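Molinate hydrolase (Gulosibacter molinativorax, PDB 4UB9) hydrolyses the thiocarbamate herbicide molinate and is a zinc-binding member of the amidohydrolase family, probably acting on a carbon-nitrogen bond. Local coordinates at residues 264-269 with 293-298. Sequence-based numbering, arbitrary orientation.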
ATOM      1  N   VAL A 264      31.321 -11.761  13.368  1.00 33.77           N
ATOM      2  CA  VAL A 264      30.367 -11.344  14.418  1.00 34.62           C
ATOM      3  C   VAL A 264      29.553 -12.552  14.885  1.00 34.47           C
ATOM      4  O   VAL A 264      29.248 -12.728  16.053  1.00 33.07           O
ATOM      5  CB  VAL A 264      29.430 -10.228  13.917  1.00 35.69           C
ATOM      6  CG1 VAL A 264      28.231 -10.054  14.841  1.00 34.35           C
ATOM      7  CG2 VAL A 264      30.199  -8.913  13.790  1.00 33.05           C
ATOM      8  N   LEU A 265      29.264 -13.425  13.943  1.00 35.76           N
ATOM      9  CA  LEU A 265      28.604 -14.684  14.277  1.00 38.52           C
ATOM     10  C   LEU A 265      29.454 -15.506  15.240  1.00 35.40           C
ATOM     11  O   LEU A 265      28.984 -16.052  16.225  1.00 37.38           O
ATOM     12  CB  LEU A 265      28.301 -15.461  12.992  1.00 41.31           C
ATOM     13  CG  LEU A 265      27.503 -16.736  13.154  1.00 43.33           C
ATOM     14  CD1 LEU A 265      26.193 -16.492  13.863  1.00 42.79           C
ATOM     15  CD2 LEU A 265      27.260 -17.307  11.762  1.00 47.64           C
ATOM     16  N   ASP A 266      30.742 -15.549  14.975  1.00 37.38           N
ATOM     17  CA  ASP A 266      31.685 -16.210  15.902  1.00 39.14           C
ATOM     18  C   ASP A 266      31.642 -15.625  17.319  1.00 34.33           C
ATOM     19  O   ASP A 266      31.666 -16.350  18.298  1.00 34.05           O
ATOM     20  CB  ASP A 266      33.106 -16.186  15.352  1.00 40.51           C
ATOM     21  CG  ASP A 266      33.269 -17.087  14.084  1.00 51.56           C
ATOM     22  OD1 ASP A 266      32.371 -17.937  13.780  1.00 46.73           O
ATOM     23  OD2 ASP A 266      34.306 -16.910  13.390  1.00 53.14           O
ATOM     24  N   VAL A 267      31.520 -14.324  17.430  1.00 30.21           N
ATOM     25  CA  VAL A 267      31.382 -13.716  18.755  1.00 31.87           C
ATOM     26  C   VAL A 267      30.143 -14.217  19.469  1.00 31.85           C
ATOM     27  O   VAL A 267      30.169 -14.562  20.636  1.00 31.49           O
ATOM     28  CB  VAL A 267      31.293 -12.189  18.640  1.00 32.92           C
ATOM     29  CG1 VAL A 267      30.843 -11.562  19.935  1.00 31.12           C
ATOM     30  CG2 VAL A 267      32.653 -11.641  18.188  1.00 35.30           C
ATOM     31  N   LEU A 268      29.041 -14.255  18.737  1.00 35.19           N
ATOM     32  CA  LEU A 268      27.758 -14.676  19.308  1.00 33.42           C
ATOM     33  C   LEU A 268      27.824 -16.115  19.759  1.00 31.61           C
ATOM     34  O   LEU A 268      27.429 -16.457  20.859  1.00 33.11           O
ATOM     35  CB  LEU A 268      26.634 -14.499  18.301  1.00 34.05           C
ATOM     36  CG  LEU A 268      26.330 -13.064  17.866  1.00 32.33           C
ATOM     37  CD1 LEU A 268      25.364 -13.091  16.687  1.00 36.33           C
ATOM     38  CD2 LEU A 268      25.724 -12.268  18.995  1.00 30.25           C
ATOM     39  N   VAL A 269      28.325 -16.960  18.888  1.00 37.91           N
ATOM     40  CA  VAL A 269      28.470 -18.396  19.207  1.00 41.40           C
ATOM     41  C   VAL A 269      29.363 -18.633  20.453  1.00 37.83           C
ATOM     42  O   VAL A 269      28.989 -19.352  21.357  1.00 39.15           O
ATOM     43  CB  VAL A 269      28.996 -19.178  18.001  1.00 39.26           C
ATOM     44  CG1 VAL A 269      29.331 -20.622  18.390  1.00 37.85           C
ATOM     45  CG2 VAL A 269      27.937 -19.164  16.904  1.00 40.43           C
ATOM     46  N   ILE A 293      25.625 -25.804  10.634  1.00 29.72           N
ATOM     47  CA  ILE A 293      26.245 -27.109  10.837  1.00 33.16           C
ATOM     48  C   ILE A 293      27.711 -26.949  11.255  1.00 35.70           C
ATOM     49  O   ILE A 293      28.183 -27.572  12.194  1.00 36.28           O
ATOM     50  CB  ILE A 293      26.178 -27.922   9.535  1.00 32.56           C
ATOM     51  CG1 ILE A 293      24.753 -28.435   9.320  1.00 35.98           C
ATOM     52  CG2 ILE A 293      27.112 -29.121   9.605  1.00 33.65           C
ATOM     53  CD1 ILE A 293      24.500 -28.956   7.926  1.00 35.54           C
ATOM     54  N   GLU A 294      28.402 -26.047  10.566  1.00 35.64           N
ATOM     55  CA  GLU A 294      29.798 -25.792  10.850  1.00 40.47           C
ATOM     56  C   GLU A 294      30.039 -25.153  12.217  1.00 37.31           C
ATOM     57  O   GLU A 294      31.143 -25.143  12.686  1.00 38.95           O
ATOM     58  CB  GLU A 294      30.430 -24.935   9.740  1.00 43.40           C
ATOM     59  CG  GLU A 294      30.733 -25.738   8.469  1.00 44.67           C
ATOM     60  CD  GLU A 294      31.632 -26.962   8.714  1.00 44.90           C
ATOM     61  OE1 GLU A 294      32.647 -26.811   9.420  1.00 57.78           O
ATOM     62  OE2 GLU A 294      31.339 -28.061   8.194  1.00 44.29           O
ATOM     63  N   ARG A 295      28.997 -24.629  12.846  1.00 40.11           N
ATOM     64  CA  ARG A 295      29.071 -24.145  14.233  1.00 34.72           C
ATOM     65  C   ARG A 295      28.590 -25.189  15.239  1.00 35.55           C
ATOM     66  O   ARG A 295      28.417 -24.887  16.407  1.00 32.26           O
ATOM     67  CB  ARG A 295      28.224 -22.886  14.407  1.00 37.28           C
ATOM     68  CG  ARG A 295      28.574 -21.706  13.507  1.00 34.79           C
ATOM     69  CD  ARG A 295      29.984 -21.327  13.710  1.00 33.97           C
ATOM     70  NE  ARG A 295      30.372 -20.034  13.145  1.00 39.49           N
ATOM     71  CZ  ARG A 295      30.550 -19.803  11.853  1.00 42.01           C
ATOM     72  NH1 ARG A 295      30.249 -20.735  10.936  1.00 39.82           N
ATOM     73  NH2 ARG A 295      31.032 -18.623  11.486  1.00 42.76           N
ATOM     74  N   ASP A 296      28.346 -26.413  14.774  1.00 37.46           N
ATOM     75  CA  ASP A 296      27.858 -27.484  15.651  1.00 40.90           C
ATOM     76  C   ASP A 296      26.649 -27.040  16.490  1.00 36.08           C
ATOM     77  O   ASP A 296      26.586 -27.240  17.687  1.00 38.56           O
ATOM     78  CB  ASP A 296      28.982 -27.997  16.571  1.00 45.25           C
ATOM     79  CG  ASP A 296      30.151 -28.607  15.786  1.00 47.49           C
ATOM     80  OD1 ASP A 296      29.943 -29.524  14.957  1.00 49.83           O
ATOM     81  OD2 ASP A 296      31.285 -28.183  16.027  1.00 57.61           O
ATOM     82  N   ALA A 297      25.682 -26.449  15.825  1.00 35.25           N
ATOM     83  CA  ALA A 297      24.444 -26.021  16.484  1.00 32.92           C
ATOM     84  C   ALA A 297      23.791 -27.192  17.196  1.00 31.89           C
ATOM     85  O   ALA A 297      23.750 -28.296  16.682  1.00 32.93           O
ATOM     86  CB  ALA A 297      23.490 -25.461  15.472  1.00 32.74           C
ATOM     87  N   ASP A 298      23.302 -26.939  18.385  1.00 33.04           N
ATOM     88  CA  ASP A 298      22.572 -27.955  19.156  1.00 35.75           C
ATOM     89  C   ASP A 298      21.238 -28.304  18.505  1.00 36.92           C
ATOM     90  O   ASP A 298      20.780 -29.428  18.573  1.00 37.23           O
ATOM     91  CB  ASP A 298      22.326 -27.462  20.586  1.00 35.40           C
ATOM     92  CG  ASP A 298      23.621 -27.345  21.375  1.00 39.86           C
ATOM     93  OD1 ASP A 298      24.060 -28.378  21.869  1.00 45.09           O
ATOM     94  OD2 ASP A 298      24.224 -26.259  21.435  1.00 40.81           O
TER
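Arg295 carries this contact, pairing with Asp266 and lying along Leu265 and Val269. A single carboxylate oxygen takes both bonds: Asp266 OD1 lies 2.7 Å from Arg295 NH2, and Arg295 NE reaches the same oxygen at 3.0 Å in a weak bond with an N-H...O angle of 124°. The NH2 donor meets OD1 on its syn side but 30° out of the carboxylate plane, and the two flat groups are turned 43° against each other, so the pair is not the coplanar, two-oxygen bidentate kind. Arg295 NH2 has a second acid partner, Glu262, at the start of helix 262-275.

Nonpolar contacts take the rest of the arginine. Leu265 CD2 sits over one face of the guanidinium, offset toward its rim, 4.0 Å from Arg295 NH2. The arginine chain bends at chi2, and its aliphatic part passes Val269, whose CG2 is 4.3 Å from Arg295 CG. An alanine in place of Arg295 would probably leave Asp266 and Glu262 without this shared cationic partner and open a gap beside Leu265 and Val269.

The contact joins two neighbouring outer helices of the TIM-barrel-like fold, 262-275 and 286-294, with Arg295 in the turn leaving the latter. The shared guanidinium would probably favour the ionised form of both carboxylates, and with bent N-H...O angles to Asp266, charge attraction probably contributes more there than hydrogen-bond alignment.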